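Putative Nudix hydrolase DR_0079 (Deinococcus radiodurans, PDB 2O5F) hydrolyses nucleoside di- and triphosphates to monophosphates, with a marked preference for CDP and CTP and magnesium as cofactor. Local coordinates at residues 31-43 / 68-82. Residues are numbered along the deposited sequence; the frame is centred on the assembly and turned at random.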
loop_
_atom_site.group_PDB
_atom_site.type_symbol
_atom_site.label_atom_id
_atom_site.label_comp_id
_atom_site.label_asym_id
_atom_site.label_seq_id
_atom_site.Cartn_x
_atom_site.Cartn_y
_atom_site.Cartn_z
ATOM N N TRP A 31 -7.459 12.218 5.219
ATOM C CA TRP A 31 -6.445 11.174 5.079
ATOM C C TRP A 31 -5.077 11.509 5.656
ATOM O O TRP A 31 -4.336 10.609 6.067
ATOM C CB TRP A 31 -6.311 10.752 3.612
ATOM C CG TRP A 31 -7.502 9.959 3.146
ATOM C CD1 TRP A 31 -8.477 10.370 2.282
ATOM C CD2 TRP A 31 -7.880 8.644 3.581
ATOM N NE1 TRP A 31 -9.442 9.395 2.153
ATOM C CE2 TRP A 31 -9.100 8.325 2.939
ATOM C CE3 TRP A 31 -7.306 7.702 4.449
ATOM C CZ2 TRP A 31 -9.761 7.108 3.146
ATOM C CZ3 TRP A 31 -7.967 6.485 4.652
ATOM C CH2 TRP A 31 -9.179 6.201 4.000
ATOM N N GLU A 32 -4.745 12.796 5.700
ATOM C CA GLU A 32 -3.456 13.223 6.241
ATOM C C GLU A 32 -3.424 13.091 7.766
ATOM O O GLU A 32 -2.382 13.304 8.403
ATOM C CB GLU A 32 -3.167 14.677 5.850
ATOM C CG GLU A 32 -4.199 15.669 6.371
ATOM C CD GLU A 32 -5.277 16.007 5.353
ATOM O OE1 GLU A 32 -5.647 15.134 4.533
ATOM O OE2 GLU A 32 -5.773 17.155 5.395
ATOM N N ARG A 33 -4.569 12.744 8.346
ATOM C CA ARG A 33 -4.676 12.586 9.793
ATOM C C ARG A 33 -4.801 11.126 10.217
ATOM O O ARG A 33 -5.090 10.834 11.378
ATOM C CB ARG A 33 -5.869 13.391 10.317
ATOM C CG ARG A 33 -5.718 14.885 10.110
ATOM C CD ARG A 33 -6.956 15.643 10.554
ATOM N NE ARG A 33 -6.794 17.079 10.356
ATOM C CZ ARG A 33 -7.749 17.976 10.587
ATOM N NH1 ARG A 33 -8.940 17.584 11.027
ATOM N NH2 ARG A 33 -7.516 19.265 10.376
ATOM N N VAL A 34 -4.592 10.210 9.272
ATOM C CA VAL A 34 -4.661 8.782 9.571
ATOM C C VAL A 34 -3.477 8.014 8.988
ATOM O O VAL A 34 -2.676 8.564 8.222
ATOM C CB VAL A 34 -5.975 8.143 9.061
ATOM C CG1 VAL A 34 -7.173 8.837 9.711
ATOM C CG2 VAL A 34 -6.062 8.233 7.541
ATOM N N ARG A 35 -3.380 6.737 9.357
ATOM C CA ARG A 35 -2.285 5.875 8.918
ATOM C C ARG A 35 -2.727 4.746 7.981
ATOM O O ARG A 35 -3.794 4.154 8.151
ATOM C CB ARG A 35 -1.580 5.275 10.150
ATOM C CG ARG A 35 -1.306 6.312 11.239
ATOM C CD ARG A 35 -0.203 5.941 12.238
ATOM N NE ARG A 35 -0.621 5.002 13.264
ATOM C CZ ARG A 35 -0.082 4.919 14.482
ATOM N NH1 ARG A 35 0.913 5.721 14.857
ATOM N NH2 ARG A 35 -0.549 4.024 15.335
ATOM N N VAL A 36 -1.902 4.475 6.978
ATOM C CA VAL A 36 -2.161 3.396 6.031
ATOM C C VAL A 36 -0.865 2.611 5.842
ATOM O O VAL A 36 0.205 3.057 6.255
ATOM C CB VAL A 36 -2.613 3.929 4.643
ATOM C CG1 VAL A 36 -3.911 4.721 4.785
ATOM C CG2 VAL A 36 -1.518 4.798 4.025
ATOM N N VAL A 37 -0.969 1.437 5.238
ATOM C CA VAL A 37 0.209 0.629 4.954
ATOM C C VAL A 37 0.160 0.338 3.459
ATOM O O VAL A 37 -0.917 0.253 2.864
ATOM C CB VAL A 37 0.222 -0.715 5.743
ATOM C CG1 VAL A 37 0.683 -0.485 7.177
ATOM C CG2 VAL A 37 -1.169 -1.343 5.735
ATOM N N ASN A 38 1.334 0.214 2.857
ATOM C CA ASN A 38 1.444 -0.074 1.440
ATOM C C ASN A 38 2.625 -1.019 1.301
ATOM O O ASN A 38 3.589 -0.928 2.062
ATOM C CB ASN A 38 1.695 1.207 0.637
ATOM C CG ASN A 38 0.431 2.038 0.444
ATOM O OD1 ASN A 38 -0.546 1.568 -0.126
ATOM N ND2 ASN A 38 0.453 3.274 0.920
ATOM N N ALA A 39 2.539 -1.944 0.358
ATOM C CA ALA A 39 3.638 -2.876 0.149
ATOM C C ALA A 39 3.725 -3.271 -1.305
ATOM O O ALA A 39 2.739 -3.232 -2.039
ATOM C CB ALA A 39 3.461 -4.118 1.019
ATOM N N PHE A 40 4.937 -3.629 -1.706
ATOM C CA PHE A 40 5.219 -4.059 -3.052
ATOM C C PHE A 40 5.792 -5.461 -2.971
ATOM O O PHE A 40 6.626 -5.749 -2.113
ATOM C CB PHE A 40 6.251 -3.140 -3.707
ATOM C CG PHE A 40 5.711 -1.799 -4.092
ATOM C CD1 PHE A 40 4.810 -1.676 -5.140
ATOM C CD2 PHE A 40 6.110 -0.652 -3.412
ATOM C CE1 PHE A 40 4.307 -0.422 -5.513
ATOM C CE2 PHE A 40 5.611 0.608 -3.775
ATOM C CZ PHE A 40 4.707 0.716 -4.830
ATOM N N LEU A 41 5.316 -6.327 -3.850
ATOM C CA LEU A 41 5.807 -7.692 -3.936
ATOM C C LEU A 41 6.801 -7.642 -5.097
ATOM O O LEU A 41 6.412 -7.353 -6.229
ATOM C CB LEU A 41 4.654 -8.638 -4.272
ATOM C CG LEU A 41 5.004 -10.112 -4.496
ATOM C CD1 LEU A 41 5.460 -10.732 -3.179
ATOM C CD2 LEU A 41 3.783 -10.855 -5.028
ATOM N N ARG A 42 8.079 -7.900 -4.828
ATOM C CA ARG A 42 9.079 -7.864 -5.893
ATOM C C ARG A 42 9.755 -9.217 -6.088
ATOM O O ARG A 42 10.152 -9.870 -5.120
ATOM C CB ARG A 42 10.149 -6.803 -5.601
ATOM C CG ARG A 42 11.164 -6.644 -6.730
ATOM C CD ARG A 42 12.280 -5.679 -6.366
ATOM N NE ARG A 42 12.971 -6.102 -5.152
ATOM C CZ ARG A 42 14.053 -5.509 -4.657
ATOM N NH1 ARG A 42 14.578 -4.457 -5.274
ATOM N NH2 ARG A 42 14.607 -5.963 -3.540
ATOM N N ASN A 43 9.886 -9.638 -7.341
ATOM C CA ASN A 43 10.517 -10.916 -7.628
ATOM C C ASN A 43 12.021 -10.769 -7.862
ATOM O O ASN A 43 12.583 -9.687 -7.715
ATOM C CB ASN A 43 9.849 -11.601 -8.829
ATOM C CG ASN A 43 9.970 -10.809 -10.129
ATOM O OD1 ASN A 43 10.830 -9.942 -10.276
ATOM N ND2 ASN A 43 9.105 -11.130 -11.094
ATOM N N VAL A 68 -0.158 -4.577 -2.061
ATOM C CA VAL A 68 -0.965 -4.720 -0.842
ATOM C C VAL A 68 -1.108 -3.342 -0.207
ATOM O O VAL A 68 -0.119 -2.642 -0.018
ATOM C CB VAL A 68 -0.266 -5.608 0.218
ATOM C CG1 VAL A 68 -1.257 -5.977 1.309
ATOM C CG2 VAL A 68 0.332 -6.835 -0.425
ATOM N N GLY A 69 -2.328 -2.949 0.137
ATOM C CA GLY A 69 -2.494 -1.647 0.755
ATOM C C GLY A 69 -3.815 -1.457 1.465
ATOM O O GLY A 69 -4.838 -1.984 1.036
ATOM N N GLY A 70 -3.797 -0.699 2.556
ATOM C CA GLY A 70 -5.027 -0.455 3.285
ATOM C C GLY A 70 -4.809 0.376 4.529
ATOM O O GLY A 70 -3.677 0.548 4.986
ATOM N N ALA A 71 -5.904 0.881 5.088
ATOM C CA ALA A 71 -5.836 1.696 6.286
ATOM C C ALA A 71 -5.534 0.856 7.520
ATOM O O ALA A 71 -5.948 -0.297 7.614
ATOM C CB ALA A 71 -7.155 2.449 6.477
ATOM N N VAL A 72 -4.806 1.445 8.462
ATOM C CA VAL A 72 -4.465 0.772 9.710
ATOM C C VAL A 72 -5.645 0.986 10.660
ATOM O O VAL A 72 -6.096 2.120 10.852
ATOM C CB VAL A 72 -3.206 1.386 10.363
ATOM C CG1 VAL A 72 -2.863 0.640 11.640
ATOM C CG2 VAL A 72 -2.039 1.351 9.390
ATOM N N GLN A 73 -6.148 -0.091 11.249
ATOM C CA GLN A 73 -7.279 0.018 12.162
ATOM C C GLN A 73 -6.869 0.517 13.537
ATOM O O GLN A 73 -5.749 0.276 13.986
ATOM C CB GLN A 73 -7.983 -1.331 12.298
ATOM C CG GLN A 73 -8.559 -1.844 10.996
ATOM C CD GLN A 73 -9.311 -3.145 11.164
ATOM O OE1 GLN A 73 -9.727 -3.764 10.183
ATOM N NE2 GLN A 73 -9.494 -3.570 12.412
ATOM N N SER A 74 -7.787 1.208 14.204
ATOM C CA SER A 74 -7.516 1.743 15.533
ATOM C C SER A 74 -6.947 0.686 16.474
ATOM O O SER A 74 -7.500 -0.403 16.606
ATOM C CB SER A 74 -8.793 2.320 16.149
ATOM O OG SER A 74 -8.549 2.775 17.465
ATOM N N GLY A 75 -5.839 1.026 17.126
ATOM C CA GLY A 75 -5.208 0.115 18.066
ATOM C C GLY A 75 -4.253 -0.864 17.414
ATOM O O GLY A 75 -3.544 -1.611 18.090
ATOM N N GLU A 76 -4.225 -0.850 16.089
ATOM C CA GLU A 76 -3.378 -1.752 15.331
ATOM C C GLU A 76 -2.032 -1.113 14.997
ATOM O O GLU A 76 -1.938 0.095 14.790
ATOM C CB GLU A 76 -4.123 -2.133 14.055
ATOM C CG GLU A 76 -3.517 -3.220 13.214
ATOM C CD GLU A 76 -4.418 -3.550 12.032
ATOM O OE1 GLU A 76 -4.789 -2.615 11.287
ATOM O OE2 GLU A 76 -4.756 -4.738 11.848
ATOM N N THR A 77 -0.980 -1.920 14.970
ATOM C CA THR A 77 0.328 -1.389 14.623
ATOM C C THR A 77 0.475 -1.526 13.104
ATOM O O THR A 77 -0.322 -2.210 12.464
ATOM C CB THR A 77 1.446 -2.172 15.307
ATOM O OG1 THR A 77 2.689 -1.482 15.131
ATOM C CG2 THR A 77 1.552 -3.543 14.709
ATOM N N TYR A 78 1.488 -0.879 12.534
ATOM C CA TYR A 78 1.718 -0.944 11.095
ATOM C C TYR A 78 1.927 -2.379 10.614
ATOM O O TYR A 78 1.337 -2.796 9.619
ATOM C CB TYR A 78 2.935 -0.091 10.712
ATOM C CG TYR A 78 2.679 1.410 10.691
ATOM C CD1 TYR A 78 2.016 2.007 9.620
ATOM C CD2 TYR A 78 3.118 2.229 11.730
ATOM C CE1 TYR A 78 1.799 3.386 9.575
ATOM C CE2 TYR A 78 2.906 3.611 11.705
ATOM C CZ TYR A 78 2.252 4.180 10.626
ATOM O OH TYR A 78 2.063 5.537 10.586
ATOM N N GLU A 79 2.760 -3.135 11.322
ATOM C CA GLU A 79 3.033 -4.522 10.940
ATOM C C GLU A 79 1.764 -5.380 10.968
ATOM O O GLU A 79 1.542 -6.207 10.080
ATOM C CB GLU A 79 4.084 -5.137 11.873
ATOM C CG GLU A 79 4.571 -6.512 11.425
ATOM C CD GLU A 79 5.514 -7.159 12.425
ATOM O OE1 GLU A 79 6.224 -6.417 13.139
ATOM O OE2 GLU A 79 5.554 -8.409 12.484
ATOM N N GLU A 80 0.932 -5.188 11.987
ATOM C CA GLU A 80 -0.298 -5.957 12.095
ATOM C C GLU A 80 -1.246 -5.650 10.940
ATOM O O GLU A 80 -1.905 -6.548 10.412
ATOM C CB GLU A 80 -0.981 -5.678 13.437
ATOM C CG GLU A 80 -0.195 -6.210 14.629
ATOM C CD GLU A 80 -0.726 -5.715 15.960
ATOM O OE1 GLU A 80 -1.560 -4.783 15.957
ATOM O OE2 GLU A 80 -0.301 -6.256 17.006
ATOM N N ALA A 81 -1.312 -4.385 10.537
ATOM C CA ALA A 81 -2.188 -4.009 9.435
ATOM C C ALA A 81 -1.663 -4.646 8.150
ATOM O O ALA A 81 -2.432 -5.102 7.302
ATOM C CB ALA A 81 -2.233 -2.493 9.291
ATOM N N PHE A 82 -0.342 -4.673 8.027
ATOM C CA PHE A 82 0.317 -5.249 6.863
ATOM C C PHE A 82 -0.028 -6.730 6.777
ATOM O O PHE A 82 -0.489 -7.206 5.738
ATOM C CB PHE A 82 1.835 -5.029 6.981
ATOM C CG PHE A 82 2.651 -5.684 5.895
ATOM C CD1 PHE A 82 2.172 -5.787 4.595
ATOM C CD2 PHE A 82 3.921 -6.178 6.179
ATOM C CE1 PHE A 82 2.947 -6.372 3.594
ATOM C CE2 PHE A 82 4.702 -6.763 5.187
ATOM C CZ PHE A 82 4.211 -6.860 3.888
HETATM O O HOH W 1 -2.990 2.702 14.345
#
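V37 and A39 of strand 35-42 pair with G70 and V68 of strand 68-71 and also pack on the start of helix 78-90. Residues 69-82 open the Nudix box, the loop-helix-loop motif that is the catalytic signature of the family. Strand 68-71 is an outermost strand of the mixed sheet, and the helix of the box packs on the sheet.

The strands run antiparallel. V37 N donates to G70 O (2.9 Å), and G70 N returns a bond to V37 O. A39 and V68 form the next hydrogen-bonded pair; the bond from V68 N meets A39 O from above the carbonyl plane. Beyond the strand, V72 N gives R35 O a nearly straight bond (176°). N38 and G69 form the non-hydrogen-bonded pair between, and G69 CA makes a CH...O contact with V37 O at 3.2 Å.

Most apolar contacts lie on the sheet face turned to the helix; V36 CG1 and A71 CB meet on the other face. The two methyls of V37 divide the work. CG1, set anti to the carbonyl carbon (chi1 -80°), reaches the edge of the Y78 ring in its plane, and also V72 CG2. CG2 meets A81 CB at 3.9 Å. A39 CB touches F82 CE1 at 3.5 Å. V68 also packs on E85 and E89 of the helix, which are inferred to bind magnesium, so the pairing sits beside the probable metal site.

The polar side-chain contacts across the two segments centre on R35. Its side chain crosses that of Y78 at about a right angle, and Y78 CE2 lies over one guanidinium face, the planes 49° apart. Y78 OH bonds D16. A water in the guanidinium plane accepts from R35 NH2 (2.9 Å) and donates to E76 O (2.8 Å).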